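Local structure of aminotransferase, class III (Thermomicrobium roseum, 6IO1) at residues 357-371 with 374-388. The protein probably transfers amino groups as an (S)-enantioselective, thermostable omega-transaminase that uses pyridoxal 5'-phosphate as its cofactor. Residues are numbered along the deposited sequence; the frame is centred on the assembly and turned at random.
Sequences LLQELKRLEERPYVG and RGKGLMLLVEVVRDK
Leu357, Leu358 and Leu361 of helix 346-361 pack on the beta hairpin 370-376/379-384, an alpha/beta layer contact at the edge of the mixed sheet that also holds strand 421-424 in this class-III aminotransferase fold. The helical segment 357-361 runs nearly parallel to strand 379-384, the two axes 12° apart and 9.8 Å at closest approach. Leu380 meets all three leucines: its CD2 lies 3.9 Å from Leu357 CB and 4.1 Å from Leu361 CD1, crossing both side chains at about a right angle. Leucine suits these places because its two methyls can touch different neighbours: Leu380 CD1 meets Leu357 CD1 while CD2 lies against the backbone of Leu358. Leu358, its CG turned trans to the main-chain nitrogen (chi1 -175°), sets CD1 against the Arg374-Gly375 peptide, where glycine has no side chain in the way. Val370 and Val382 touch through their CG1 methyls.

A type I turn from Arg367 to Val370 leads into strand 370-376, where Val370 and Val384 form an antiparallel non-hydrogen-bonded pair. Flanking backbone bonds run from Val385 N to Tyr369 O and from Gly371 N to Glu383 O. Lysine's long, flexible chain lets Lys388 NZ donate to Glu365 O and Val370 O. Lys388 NZ also bonds Arg367 O at 2.8 Å, with a C=O...N angle of 156°.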
loop_
_atom_site.group_PDB
_atom_site.type_symbol
_atom_site.label_atom_id
_atom_site.label_comp_id
_atom_site.label_asym_id
_atom_site.label_seq_id
_atom_site.Cartn_x
_atom_site.Cartn_y
_atom_site.Cartn_z
ATOM N N LEU B 357 -17.500 -26.133 11.765
ATOM C CA LEU B 357 -16.337 -25.824 12.586
ATOM C C LEU B 357 -16.751 -25.225 13.921
ATOM O O LEU B 357 -16.193 -25.581 14.961
ATOM C CB LEU B 357 -15.404 -24.871 11.838
ATOM C CG LEU B 357 -14.488 -25.486 10.778
ATOM C CD1 LEU B 357 -13.833 -24.400 9.940
ATOM C CD2 LEU B 357 -13.438 -26.371 11.421
ATOM N N LEU B 358 -17.721 -24.309 13.914
ATOM C CA LEU B 358 -18.194 -23.729 15.164
ATOM C C LEU B 358 -18.813 -24.793 16.057
ATOM O O LEU B 358 -18.526 -24.846 17.257
ATOM C CB LEU B 358 -19.201 -22.616 14.882
ATOM C CG LEU B 358 -19.703 -21.838 16.100
ATOM C CD1 LEU B 358 -18.535 -21.307 16.915
ATOM C CD2 LEU B 358 -20.623 -20.705 15.673
ATOM N N GLN B 359 -19.643 -25.667 15.483
ATOM C CA GLN B 359 -20.282 -26.718 16.269
ATOM C C GLN B 359 -19.245 -27.633 16.905
ATOM O O GLN B 359 -19.311 -27.932 18.102
ATOM C CB GLN B 359 -21.240 -27.521 15.388
ATOM C CG GLN B 359 -21.590 -28.894 15.943
ATOM C CD GLN B 359 -22.459 -29.699 14.997
ATOM O OE1 GLN B 359 -23.593 -29.320 14.705
ATOM N NE2 GLN B 359 -21.931 -30.818 14.513
ATOM N N GLU B 360 -18.271 -28.087 16.114
ATOM C CA GLU B 360 -17.274 -29.009 16.648
ATOM C C GLU B 360 -16.339 -28.322 17.642
ATOM O O GLU B 360 -16.018 -28.893 18.688
ATOM C CB GLU B 360 -16.492 -29.648 15.502
ATOM C CG GLU B 360 -17.349 -30.510 14.583
ATOM C CD GLU B 360 -18.144 -31.557 15.344
ATOM O OE1 GLU B 360 -17.548 -32.264 16.184
ATOM O OE2 GLU B 360 -19.364 -31.669 15.105
ATOM N N LEU B 361 -15.870 -27.111 17.325
ATOM C CA LEU B 361 -14.962 -26.392 18.214
ATOM C C LEU B 361 -15.633 -25.932 19.503
ATOM O O LEU B 361 -14.952 -25.782 20.523
ATOM C CB LEU B 361 -14.359 -25.192 17.483
ATOM C CG LEU B 361 -13.364 -25.505 16.362
ATOM C CD1 LEU B 361 -13.141 -24.275 15.501
ATOM C CD2 LEU B 361 -12.048 -26.022 16.921
ATOM N N LYS B 362 -16.950 -25.709 19.496
ATOM C CA LYS B 362 -17.618 -25.269 20.714
ATOM C C LYS B 362 -17.566 -26.310 21.810
ATOM O O LYS B 362 -17.772 -25.969 22.981
ATOM C CB LYS B 362 -19.081 -24.950 20.422
ATOM C CG LYS B 362 -19.351 -23.491 20.478
ATOM C CD LYS B 362 -20.718 -23.164 19.963
ATOM C CE LYS B 362 -21.314 -22.046 20.787
ATOM N NZ LYS B 362 -20.348 -20.922 20.963
ATOM N N ARG B 363 -17.305 -27.549 21.397
ATOM C CA ARG B 363 -17.145 -28.679 22.337
ATOM C C ARG B 363 -15.935 -28.328 23.202
ATOM O O ARG B 363 -15.961 -28.635 24.411
ATOM C CB ARG B 363 -16.902 -29.970 21.549
ATOM C CG ARG B 363 -17.076 -31.243 22.366
ATOM C CD ARG B 363 -17.099 -32.479 21.486
ATOM N NE ARG B 363 -17.546 -33.665 22.202
ATOM C CZ ARG B 363 -17.807 -34.835 21.630
ATOM N NH1 ARG B 363 -17.667 -34.979 20.323
ATOM N NH2 ARG B 363 -18.208 -35.856 22.365
ATOM N N LEU B 364 -14.933 -27.672 22.603
ATOM C CA LEU B 364 -13.717 -27.369 23.366
ATOM C C LEU B 364 -14.046 -26.562 24.614
ATOM O O LEU B 364 -13.220 -26.463 25.530
ATOM C CB LEU B 364 -12.702 -26.598 22.513
ATOM C CG LEU B 364 -11.944 -27.348 21.421
ATOM C CD1 LEU B 364 -11.137 -26.352 20.601
ATOM C CD2 LEU B 364 -11.036 -28.379 22.048
ATOM N N GLU B 365 -15.242 -25.975 24.653
ATOM C CA GLU B 365 -15.693 -25.228 25.813
ATOM C C GLU B 365 -15.889 -26.119 27.024
ATOM O O GLU B 365 -16.050 -25.598 28.129
ATOM C CB GLU B 365 -16.995 -24.485 25.498
ATOM C CG GLU B 365 -16.802 -23.200 24.696
ATOM C CD GLU B 365 -18.112 -22.498 24.384
ATOM O OE1 GLU B 365 -19.179 -23.111 24.599
ATOM O OE2 GLU B 365 -18.076 -21.338 23.921
ATOM N N GLU B 366 -15.886 -27.441 26.842
ATOM C CA GLU B 366 -15.889 -28.361 27.972
ATOM C C GLU B 366 -14.593 -28.298 28.772
ATOM O O GLU B 366 -14.573 -28.730 29.930
ATOM C CB GLU B 366 -16.122 -29.786 27.471
ATOM C CG GLU B 366 -17.473 -30.001 26.820
ATOM C CD GLU B 366 -17.568 -31.332 26.102
ATOM O OE1 GLU B 366 -18.564 -31.548 25.382
ATOM O OE2 GLU B 366 -16.647 -32.162 26.260
ATOM N N ARG B 367 -13.517 -27.791 28.182
ATOM C CA ARG B 367 -12.242 -27.714 28.873
ATOM C C ARG B 367 -12.213 -26.521 29.828
ATOM O O ARG B 367 -12.796 -25.472 29.542
ATOM C CB ARG B 367 -11.104 -27.613 27.863
ATOM C CG ARG B 367 -11.177 -28.702 26.803
ATOM C CD ARG B 367 -9.975 -28.716 25.881
ATOM N NE ARG B 367 -10.059 -29.827 24.936
ATOM C CZ ARG B 367 -9.037 -30.296 24.230
ATOM N NH1 ARG B 367 -7.833 -29.754 24.358
ATOM N NH2 ARG B 367 -9.218 -31.311 23.397
ATOM N N PRO B 368 -11.540 -26.659 30.975
ATOM C CA PRO B 368 -11.534 -25.563 31.959
ATOM C C PRO B 368 -10.813 -24.311 31.490
ATOM O O PRO B 368 -11.030 -23.244 32.078
ATOM C CB PRO B 368 -10.832 -26.182 33.178
ATOM C CG PRO B 368 -10.043 -27.322 32.636
ATOM C CD PRO B 368 -10.799 -27.839 31.448
ATOM N N TYR B 369 -9.968 -24.396 30.464
ATOM C CA TYR B 369 -9.172 -23.257 30.028
ATOM C C TYR B 369 -9.714 -22.589 28.769
ATOM O O TYR B 369 -9.054 -21.701 28.221
ATOM C CB TYR B 369 -7.715 -23.677 29.812
ATOM C CG TYR B 369 -7.525 -24.959 29.031
ATOM C CD1 TYR B 369 -7.679 -24.987 27.651
ATOM C CD2 TYR B 369 -7.172 -26.138 29.674
ATOM C CE1 TYR B 369 -7.497 -26.155 26.935
ATOM C CE2 TYR B 369 -6.989 -27.311 28.966
ATOM C CZ TYR B 369 -7.152 -27.314 27.598
ATOM O OH TYR B 369 -6.969 -28.480 26.891
ATOM N N VAL B 370 -10.892 -22.988 28.299
ATOM C CA VAL B 370 -11.514 -22.397 27.117
ATOM C C VAL B 370 -12.658 -21.511 27.591
ATOM O O VAL B 370 -13.690 -22.007 28.058
ATOM C CB VAL B 370 -12.004 -23.464 26.131
ATOM C CG1 VAL B 370 -12.866 -22.829 25.050
ATOM C CG2 VAL B 370 -10.819 -24.188 25.512
ATOM N N GLY B 371 -12.474 -20.194 27.480
ATOM C CA GLY B 371 -13.513 -19.275 27.919
ATOM C C GLY B 371 -14.702 -19.239 26.977
ATOM O O GLY B 371 -15.847 -19.431 27.397
ATOM N N ARG B 374 -16.184 -18.577 19.476
ATOM C CA ARG B 374 -17.104 -17.751 18.708
ATOM C C ARG B 374 -16.678 -17.740 17.250
ATOM O O ARG B 374 -15.517 -17.996 16.926
ATOM C CB ARG B 374 -17.179 -16.319 19.257
ATOM C CG ARG B 374 -15.845 -15.596 19.335
ATOM C CD ARG B 374 -16.017 -14.229 19.976
ATOM N NE ARG B 374 -14.746 -13.528 20.141
ATOM C CZ ARG B 374 -13.972 -13.625 21.217
ATOM N NH1 ARG B 374 -14.345 -14.390 22.236
ATOM N NH2 ARG B 374 -12.834 -12.949 21.283
ATOM N N GLY B 375 -17.635 -17.488 16.366
ATOM C CA GLY B 375 -17.314 -17.434 14.955
ATOM C C GLY B 375 -18.477 -16.956 14.120
ATOM O O GLY B 375 -19.643 -17.058 14.516
ATOM N N LYS B 376 -18.131 -16.431 12.949
ATOM C CA LYS B 376 -19.083 -16.076 11.906
ATOM C C LYS B 376 -18.504 -16.531 10.577
ATOM O O LYS B 376 -17.390 -16.132 10.217
ATOM C CB LYS B 376 -19.369 -14.574 11.888
ATOM C CG LYS B 376 -20.395 -14.169 10.847
ATOM C CD LYS B 376 -21.743 -14.811 11.121
ATOM C CE LYS B 376 -22.756 -14.427 10.057
ATOM N NZ LYS B 376 -24.027 -15.190 10.200
ATOM N N GLY B 377 -19.242 -17.381 9.868
ATOM C CA GLY B 377 -18.721 -17.922 8.626
ATOM C C GLY B 377 -17.450 -18.691 8.909
ATOM O O GLY B 377 -17.389 -19.519 9.823
ATOM N N LEU B 378 -16.404 -18.395 8.147
ATOM C CA LEU B 378 -15.119 -19.055 8.325
ATOM C C LEU B 378 -14.194 -18.309 9.280
ATOM O O LEU B 378 -13.032 -18.703 9.428
ATOM C CB LEU B 378 -14.437 -19.252 6.973
ATOM C CG LEU B 378 -14.819 -20.571 6.301
ATOM C CD1 LEU B 378 -13.987 -20.789 5.064
ATOM C CD2 LEU B 378 -14.657 -21.736 7.267
ATOM N N MET B 379 -14.673 -17.246 9.923
ATOM C CA MET B 379 -13.892 -16.538 10.930
ATOM C C MET B 379 -14.194 -17.147 12.293
ATOM O O MET B 379 -15.334 -17.079 12.760
ATOM C CB MET B 379 -14.226 -15.047 10.925
ATOM C CG MET B 379 -14.121 -14.386 9.562
ATOM S SD MET B 379 -14.726 -12.688 9.563
ATOM C CE MET B 379 -13.771 -11.989 10.907
ATOM N N LEU B 380 -13.189 -17.745 12.937
ATOM C CA LEU B 380 -13.432 -18.420 14.205
ATOM C C LEU B 380 -12.327 -18.096 15.200
ATOM O O LEU B 380 -11.180 -17.847 14.820
ATOM C CB LEU B 380 -13.545 -19.940 14.020
ATOM C CG LEU B 380 -14.673 -20.415 13.099
ATOM C CD1 LEU B 380 -14.115 -20.921 11.776
ATOM C CD2 LEU B 380 -15.521 -21.481 13.774
ATOM N N LEU B 381 -12.688 -18.110 16.484
ATOM C CA LEU B 381 -11.745 -17.835 17.558
ATOM C C LEU B 381 -12.079 -18.682 18.779
ATOM O O LEU B 381 -13.247 -18.816 19.165
ATOM C CB LEU B 381 -11.744 -16.350 17.942
ATOM C CG LEU B 381 -10.603 -15.880 18.852
ATOM C CD1 LEU B 381 -10.152 -14.490 18.463
ATOM C CD2 LEU B 381 -11.009 -15.904 20.318
ATOM N N VAL B 382 -11.030 -19.248 19.370
ATOM C CA VAL B 382 -11.067 -19.935 20.654
ATOM C C VAL B 382 -10.327 -19.049 21.647
ATOM O O VAL B 382 -9.098 -18.911 21.563
ATOM C CB VAL B 382 -10.426 -21.328 20.573
ATOM C CG1 VAL B 382 -10.429 -21.997 21.942
ATOM C CG2 VAL B 382 -11.136 -22.189 19.540
ATOM N N GLU B 383 -11.068 -18.422 22.561
ATOM C CA GLU B 383 -10.490 -17.557 23.581
ATOM C C GLU B 383 -10.067 -18.405 24.775
ATOM O O GLU B 383 -10.891 -19.111 25.364
ATOM C CB GLU B 383 -11.489 -16.484 24.012
ATOM C CG GLU B 383 -10.989 -15.597 25.142
ATOM C CD GLU B 383 -11.746 -14.288 25.241
ATOM O OE1 GLU B 383 -12.511 -13.968 24.307
ATOM O OE2 GLU B 383 -11.573 -13.575 26.252
ATOM N N VAL B 384 -8.787 -18.332 25.127
ATOM C CA VAL B 384 -8.207 -19.150 26.184
ATOM C C VAL B 384 -8.103 -18.319 27.454
ATOM O O VAL B 384 -7.656 -17.166 27.420
ATOM C CB VAL B 384 -6.832 -19.697 25.765
ATOM C CG1 VAL B 384 -6.133 -20.355 26.945
ATOM C CG2 VAL B 384 -6.985 -20.680 24.614
ATOM N N VAL B 385 -8.524 -18.906 28.576
ATOM C CA VAL B 385 -8.490 -18.264 29.882
ATOM C C VAL B 385 -7.915 -19.258 30.880
ATOM O O VAL B 385 -7.958 -20.472 30.676
ATOM C CB VAL B 385 -9.884 -17.786 30.347
ATOM C CG1 VAL B 385 -10.392 -16.662 29.457
ATOM C CG2 VAL B 385 -10.864 -18.947 30.371
ATOM N N ARG B 386 -7.348 -18.727 31.963
ATOM C CA ARG B 386 -6.832 -19.602 33.009
ATOM C C ARG B 386 -7.962 -20.361 33.695
ATOM O O ARG B 386 -7.799 -21.528 34.068
ATOM C CB ARG B 386 -6.035 -18.790 34.032
ATOM C CG ARG B 386 -4.913 -17.958 33.433
ATOM C CD ARG B 386 -3.995 -17.412 34.514
ATOM N NE ARG B 386 -3.053 -18.409 35.014
ATOM C CZ ARG B 386 -2.195 -18.195 36.008
ATOM N NH1 ARG B 386 -2.160 -17.018 36.619
ATOM N NH2 ARG B 386 -1.372 -19.160 36.393
ATOM N N ASP B 387 -9.111 -19.713 33.867
ATOM C CA ASP B 387 -10.242 -20.285 34.581
ATOM C C ASP B 387 -11.531 -19.738 33.984
ATOM O O ASP B 387 -11.630 -18.537 33.718
ATOM C CB ASP B 387 -10.165 -19.978 36.080
ATOM C CG ASP B 387 -11.352 -20.516 36.847
ATOM O OD1 ASP B 387 -11.477 -21.753 36.966
ATOM O OD2 ASP B 387 -12.156 -19.700 37.340
ATOM N N LYS B 388 -12.507 -20.621 33.758
ATOM C CA LYS B 388 -13.766 -20.180 33.162
ATOM C C LYS B 388 -14.486 -19.200 34.075
ATOM O O LYS B 388 -15.019 -18.182 33.614
ATOM C CB LYS B 388 -14.679 -21.376 32.903
ATOM C CG LYS B 388 -14.283 -22.298 31.781
ATOM C CD LYS B 388 -15.139 -23.547 31.867
ATOM C CE LYS B 388 -15.862 -23.811 30.568
ATOM N NZ LYS B 388 -14.940 -23.740 29.403
HETATM O O HOH W 1 -15.889 -18.428 30.617
#